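Local coordinates for protein K5 lyase (Enterobacteria phage k1-5, PDB 2X3H) that probably cleaves the K5 capsular polysaccharide of its bacterial host by a lyase (elimination) reaction, as a trimeric viral tail spike, at residues A[322-327]-A[354-360]; A[383-389]-A[415-421]. All blocks are in the same frame, centred on the assembly; numbering follows the deposited sequence.

Contact 1: A[322-327]-A[354-360]; sequences TVEGSD and RFIGTAN
Val323 lies between Arg354 and Ile356 in a short parallel pairing that illustrates how successive coils of a beta-helix are joined. Backbone bonds do most of the joining. Val323 N donates to Arg354 O at 3.0 Å, and Ile356 N returns a nearly straight bond to Val323 O (2.8 Å, 172° at the hydrogen). Beyond this the chain of 354-360 makes a type II' turn from Ile356 to Ala359, with Gly357 at positive phi, and the register shifts by two residues. Pairing then resumes round Asn360, whose N donates to Gly325 O while its own O accepts Asp327 N.

CG1 of Val323, set between backbone N and carbonyl carbon (chi1 57°), reaches Phe355 CD2 at 3.5 Å, meeting the ring obliquely. Side-chain contacts continue past the strand ends. Ile356, pointing toward 322-327, spreads its branches: CD1 touches Thr322 CB at 3.8 Å, and CG2 lies against Glu324 CD, also at 3.8 Å.

One water joins the turn to the facing loop, donating to Glu324 O (2.8 Å) and bonded to Thr358 OG1.

Arg354 forms a salt bridge with Glu379, and Asp327 one with Arg394 of the second subunit. Strand 321-323 is also paired with strand 293-294 of the preceding coil, and Phe355 meets Phe378 of strand 376-378 in the following one.

Contact 2: A[383-389]-A[415-421]; sequences TRNFVEV and SNSNVVH
Phe386 turns the edge of its ring onto the face of His421 in a T-shaped pair, with centroids 4.8 Å apart and planes at 77°. Its CE1 stands 3.6 Å above the centre of the imidazole; CG lies anti to the backbone N (chi1 174°), a torsion that also brings CD1 against Val419 CG1 at 3.6 Å. Beneath these side chains the parallel strands are tightly joined by four backbone bonds, alternating from Asn385 O to Val389 N; that from Val387 N to Val419 O is nearly straight (169°). On the other face Val389 CG2 meets Val420 CG1 at 4.0 Å.

Asn418 is the well-held junction before the strands: its OD1 takes Asn385 N in the carbonyl plane at 2.9 Å, and Thr410 and Ser382 hold its ND2, fixing the amide's rotation. The solvent side is looser. There exposed Asn416 lies alongside Thr383, and Arg384 N reaches Asn416 O at 3.1 Å from above the carbonyl plane. Beyond the aromatic pair, a water links His421 ND1 with Glu388 OE2, while Glu388 OE1 is hydrogen-bonded to Tyr363 OH.

His421 touches Pro423 of the second subunit. Val387 and Val420 pack inward on Ile376 of strand 376-378, and strand 386-389 lies between strands 363-369 and 419-422 in the beta-helix.

How the contacts relate
Contacts 1 and 2 sample nearby coils of the same beta-helix, their centres about 12 Å apart, and contact 1 closes along the chain before contact 2 opens. They belong to different runs of stacked parallel strands: contact 1 to the one holding 321-323 and 349-355, contact 2 to the one holding 386-389 and 419-422. The contacts touch through the loops that follow strand 349-355 and precede strand 386-389, where Ala359 O probably accepts a hydrogen bond from Thr383 N, and Asn360 CB packs on Thr383 O. Both contacts touch the second subunit, so coil stacking within the chain adjoins trimer assembly, consistent with a tail-spike architecture.

Contact 1: A[322-327]-A[354-360]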
loop_
_atom_site.group_PDB
_atom_site.type_symbol
_atom_site.label_atom_id
_atom_site.label_comp_id
_atom_site.label_asym_id
_atom_site.label_seq_id
_atom_site.Cartn_x
_atom_site.Cartn_y
_atom_site.Cartn_z
ATOM N N THR A 322 -3.916 17.219 -2.639
ATOM C CA THR A 322 -4.390 18.291 -1.784
ATOM C C THR A 322 -5.456 17.720 -0.861
ATOM O O THR A 322 -6.154 16.764 -1.212
ATOM C CB THR A 322 -4.963 19.487 -2.582
ATOM O OG1 THR A 322 -6.280 19.174 -3.047
ATOM C CG2 THR A 322 -4.044 19.829 -3.769
ATOM N N VAL A 323 -5.551 18.277 0.338
ATOM C CA VAL A 323 -6.575 17.813 1.270
ATOM C C VAL A 323 -7.058 18.986 2.097
ATOM O O VAL A 323 -6.247 19.793 2.583
ATOM C CB VAL A 323 -6.061 16.661 2.170
ATOM C CG1 VAL A 323 -4.807 17.102 2.940
ATOM C CG2 VAL A 323 -7.150 16.175 3.135
ATOM N N GLU A 324 -8.379 19.076 2.260
ATOM C CA GLU A 324 -8.980 20.167 3.035
ATOM C C GLU A 324 -9.636 19.677 4.335
ATOM O O GLU A 324 -9.871 20.463 5.274
ATOM C CB GLU A 324 -10.025 20.885 2.185
ATOM C CG GLU A 324 -10.475 22.209 2.771
ATOM C CD GLU A 324 -11.153 23.092 1.733
ATOM O OE1 GLU A 324 -11.351 22.623 0.582
ATOM O OE2 GLU A 324 -11.476 24.256 2.080
ATOM N N GLY A 325 -9.935 18.380 4.389
ATOM C CA GLY A 325 -10.694 17.802 5.496
ATOM C C GLY A 325 -9.843 17.266 6.629
ATOM O O GLY A 325 -8.757 17.788 6.913
ATOM N N SER A 326 -10.335 16.203 7.269
ATOM C CA SER A 326 -9.705 15.709 8.502
ATOM C C SER A 326 -9.583 14.193 8.570
ATOM O O SER A 326 -10.414 13.457 8.025
ATOM C CB SER A 326 -10.500 16.175 9.704
ATOM O OG SER A 326 -11.780 15.595 9.678
ATOM N N ASP A 327 -8.542 13.739 9.262
ATOM C CA ASP A 327 -8.347 12.324 9.554
ATOM C C ASP A 327 -8.257 11.479 8.293
ATOM O O ASP A 327 -8.656 10.317 8.298
ATOM C CB ASP A 327 -9.464 11.807 10.462
ATOM C CG ASP A 327 -9.500 12.520 11.788
ATOM O OD1 ASP A 327 -8.486 12.452 12.511
ATOM O OD2 ASP A 327 -10.553 13.119 12.112
ATOM N N ARG A 354 -0.501 19.344 -0.050
ATOM C CA ARG A 354 -0.991 20.668 0.329
ATOM C C ARG A 354 -2.149 20.518 1.297
ATOM O O ARG A 354 -3.132 19.854 0.977
ATOM C CB ARG A 354 -1.439 21.444 -0.922
ATOM C CG ARG A 354 -2.019 22.811 -0.616
ATOM C CD ARG A 354 -2.306 23.589 -1.910
ATOM N NE ARG A 354 -2.847 24.919 -1.651
ATOM C CZ ARG A 354 -3.043 25.839 -2.591
ATOM N NH1 ARG A 354 -2.727 25.586 -3.863
ATOM N NH2 ARG A 354 -3.554 27.019 -2.254
ATOM N N PHE A 355 -2.010 21.123 2.477
ATOM C CA PHE A 355 -3.011 21.022 3.525
ATOM C C PHE A 355 -3.754 22.336 3.561
ATOM O O PHE A 355 -3.249 23.355 4.045
ATOM C CB PHE A 355 -2.339 20.654 4.858
ATOM C CG PHE A 355 -1.616 19.327 4.794
ATOM C CD1 PHE A 355 -0.304 19.266 4.356
ATOM C CD2 PHE A 355 -2.260 18.144 5.122
ATOM C CE1 PHE A 355 0.354 18.026 4.263
ATOM C CE2 PHE A 355 -1.616 16.919 5.034
ATOM C CZ PHE A 355 -0.305 16.864 4.605
ATOM N N ILE A 356 -4.957 22.293 3.005
ATOM C CA ILE A 356 -5.722 23.494 2.695
ATOM C C ILE A 356 -6.570 23.952 3.866
ATOM O O ILE A 356 -7.244 23.153 4.508
ATOM C CB ILE A 356 -6.692 23.225 1.526
ATOM C CG1 ILE A 356 -5.927 22.832 0.264
ATOM C CG2 ILE A 356 -7.616 24.422 1.289
ATOM C CD1 ILE A 356 -6.824 22.358 -0.873
ATOM N N GLY A 357 -6.553 25.251 4.122
ATOM C CA GLY A 357 -7.473 25.822 5.101
ATOM C C GLY A 357 -7.320 25.236 6.488
ATOM O O GLY A 357 -6.242 25.323 7.075
ATOM N N THR A 358 -8.394 24.640 7.005
ATOM C CA THR A 358 -8.371 24.073 8.353
ATOM C C THR A 358 -8.048 22.572 8.365
ATOM O O THR A 358 -8.262 21.892 9.381
ATOM C CB THR A 358 -9.703 24.287 9.097
ATOM O OG1 THR A 358 -10.774 23.721 8.341
ATOM C CG2 THR A 358 -9.962 25.763 9.309
ATOM N N ALA A 359 -7.531 22.066 7.248
ATOM C CA ALA A 359 -7.166 20.651 7.161
ATOM C C ALA A 359 -6.446 20.232 8.435
ATOM O O ALA A 359 -5.491 20.893 8.861
ATOM C CB ALA A 359 -6.263 20.427 5.974
ATOM N N ASN A 360 -6.864 19.108 9.005
ATOM C CA ASN A 360 -6.339 18.685 10.294
ATOM C C ASN A 360 -6.292 17.177 10.486
ATOM O O ASN A 360 -7.122 16.435 9.953
ATOM C CB ASN A 360 -7.158 19.314 11.423
ATOM C CG ASN A 360 -8.619 18.896 11.393
ATOM O OD1 ASN A 360 -9.432 19.482 10.646
ATOM N ND2 ASN A 360 -8.978 17.913 12.220
HETATM O O HOH W 1 -10.931 20.760 7.808
#

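Contact 2: A[383-389]-A[415-421]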
loop_
_atom_site.group_PDB
_atom_site.type_symbol
_atom_site.label_atom_id
_atom_site.label_comp_id
_atom_site.label_asym_id
_atom_site.label_seq_id
_atom_site.Cartn_x
_atom_site.Cartn_y
_atom_site.Cartn_z
ATOM N N THR A 383 -3.748 22.041 11.137
ATOM C CA THR A 383 -3.208 21.537 12.414
ATOM C C THR A 383 -3.079 20.011 12.438
ATOM O O THR A 383 -3.842 19.307 11.787
ATOM C CB THR A 383 -4.112 21.946 13.605
ATOM O OG1 THR A 383 -5.415 21.359 13.464
ATOM C CG2 THR A 383 -4.256 23.464 13.687
ATOM N N ARG A 384 -2.125 19.521 13.227
ATOM C CA ARG A 384 -1.992 18.083 13.522
ATOM C C ARG A 384 -1.829 17.217 12.267
ATOM O O ARG A 384 -2.209 16.049 12.260
ATOM C CB ARG A 384 -3.159 17.590 14.400
ATOM C CG ARG A 384 -3.183 18.211 15.793
ATOM C CD ARG A 384 -4.163 17.443 16.683
ATOM N NE ARG A 384 -3.474 16.259 17.168
ATOM C CZ ARG A 384 -3.996 15.216 17.770
ATOM N NH1 ARG A 384 -5.316 15.104 17.933
ATOM N NH2 ARG A 384 -3.182 14.250 18.183
ATOM N N ASN A 385 -1.256 17.787 11.205
ATOM C CA ASN A 385 -0.921 16.991 10.007
ATOM C C ASN A 385 0.515 16.473 10.080
ATOM O O ASN A 385 1.428 17.239 10.380
ATOM C CB ASN A 385 -1.119 17.827 8.741
ATOM C CG ASN A 385 -2.501 18.442 8.670
ATOM O OD1 ASN A 385 -2.668 19.671 8.822
ATOM N ND2 ASN A 385 -3.511 17.598 8.450
ATOM N N PHE A 386 0.698 15.174 9.829
ATOM C CA PHE A 386 2.004 14.522 9.925
ATOM C C PHE A 386 2.425 14.061 8.543
ATOM O O PHE A 386 1.698 13.294 7.893
ATOM C CB PHE A 386 1.921 13.332 10.895
ATOM C CG PHE A 386 3.166 12.499 10.976
ATOM C CD1 PHE A 386 4.428 13.086 10.985
ATOM C CD2 PHE A 386 3.062 11.117 11.086
ATOM C CE1 PHE A 386 5.574 12.289 11.073
ATOM C CE2 PHE A 386 4.204 10.327 11.188
ATOM C CZ PHE A 386 5.459 10.924 11.172
ATOM N N VAL A 387 3.573 14.567 8.083
ATOM C CA VAL A 387 4.093 14.206 6.763
ATOM C C VAL A 387 5.391 13.432 6.952
ATOM O O VAL A 387 6.313 13.920 7.615
ATOM C CB VAL A 387 4.358 15.444 5.865
ATOM C CG1 VAL A 387 5.094 15.036 4.594
ATOM C CG2 VAL A 387 3.048 16.144 5.519
ATOM N N GLU A 388 5.455 12.230 6.379
ATOM C CA GLU A 388 6.708 11.490 6.300
ATOM C C GLU A 388 7.256 11.572 4.893
ATOM O O GLU A 388 6.669 11.026 3.963
ATOM C CB GLU A 388 6.509 10.022 6.685
ATOM C CG GLU A 388 6.179 9.829 8.137
ATOM C CD GLU A 388 6.473 8.416 8.572
ATOM O OE1 GLU A 388 5.653 7.519 8.277
ATOM O OE2 GLU A 388 7.547 8.206 9.183
ATOM N N VAL A 389 8.372 12.284 4.754
ATOM C CA VAL A 389 9.106 12.360 3.500
ATOM C C VAL A 389 9.976 11.108 3.453
ATOM O O VAL A 389 11.055 11.074 4.049
ATOM C CB VAL A 389 9.939 13.657 3.436
ATOM C CG1 VAL A 389 10.759 13.729 2.147
ATOM C CG2 VAL A 389 9.026 14.879 3.562
ATOM N N SER A 415 -0.007 20.906 20.907
ATOM C CA SER A 415 -0.910 19.827 20.508
ATOM C C SER A 415 -1.556 20.081 19.134
ATOM O O SER A 415 -2.152 19.168 18.546
ATOM C CB SER A 415 -1.987 19.591 21.567
ATOM O OG SER A 415 -2.739 20.764 21.763
ATOM N N ASN A 416 -1.439 21.304 18.623
ATOM C CA ASN A 416 -1.946 21.623 17.282
ATOM C C ASN A 416 -0.865 21.558 16.188
ATOM O O ASN A 416 -1.147 21.794 15.011
ATOM C CB ASN A 416 -2.594 23.013 17.268
ATOM C CG ASN A 416 -3.869 23.064 18.068
ATOM O OD1 ASN A 416 -4.095 24.014 18.823
ATOM N ND2 ASN A 416 -4.689 22.046 17.941
ATOM N N SER A 417 0.361 21.248 16.587
ATOM C CA SER A 417 1.495 21.264 15.663
ATOM C C SER A 417 1.309 20.385 14.419
ATOM O O SER A 417 0.809 19.266 14.507
ATOM C CB SER A 417 2.765 20.815 16.391
ATOM O OG SER A 417 3.917 21.149 15.634
ATOM N N ASN A 418 1.770 20.888 13.272
ATOM C CA ASN A 418 2.049 20.009 12.136
ATOM C C ASN A 418 3.448 19.416 12.354
ATOM O O ASN A 418 4.217 19.939 13.163
ATOM C CB ASN A 418 1.958 20.781 10.805
ATOM C CG ASN A 418 0.539 21.228 10.480
ATOM O OD1 ASN A 418 -0.413 20.464 10.661
ATOM N ND2 ASN A 418 0.390 22.467 9.992
ATOM N N VAL A 419 3.786 18.340 11.648
ATOM C CA VAL A 419 5.050 17.638 11.878
ATOM C C VAL A 419 5.564 17.117 10.540
ATOM O O VAL A 419 4.784 16.627 9.717
ATOM C CB VAL A 419 4.863 16.446 12.843
ATOM C CG1 VAL A 419 6.153 15.600 12.936
ATOM C CG2 VAL A 419 4.400 16.935 14.223
ATOM N N VAL A 420 6.873 17.234 10.325
ATOM C CA VAL A 420 7.516 16.637 9.144
ATOM C C VAL A 420 8.726 15.797 9.560
ATOM O O VAL A 420 9.588 16.295 10.285
ATOM C CB VAL A 420 7.987 17.721 8.156
ATOM C CG1 VAL A 420 8.650 17.090 6.922
ATOM C CG2 VAL A 420 6.806 18.609 7.752
ATOM N N HIS A 421 8.768 14.538 9.117
ATOM C CA HIS A 421 9.966 13.681 9.284
ATOM C C HIS A 421 10.586 13.356 7.936
ATOM O O HIS A 421 9.869 13.176 6.956
ATOM C CB HIS A 421 9.581 12.346 9.922
ATOM C CG HIS A 421 9.182 12.438 11.359
ATOM N ND1 HIS A 421 9.031 11.316 12.145
ATOM C CD2 HIS A 421 8.923 13.500 12.159
ATOM C CE1 HIS A 421 8.676 11.684 13.365
ATOM N NE2 HIS A 421 8.611 13.001 13.402
HETATM O O HOH W 2 9.470 8.803 11.421
#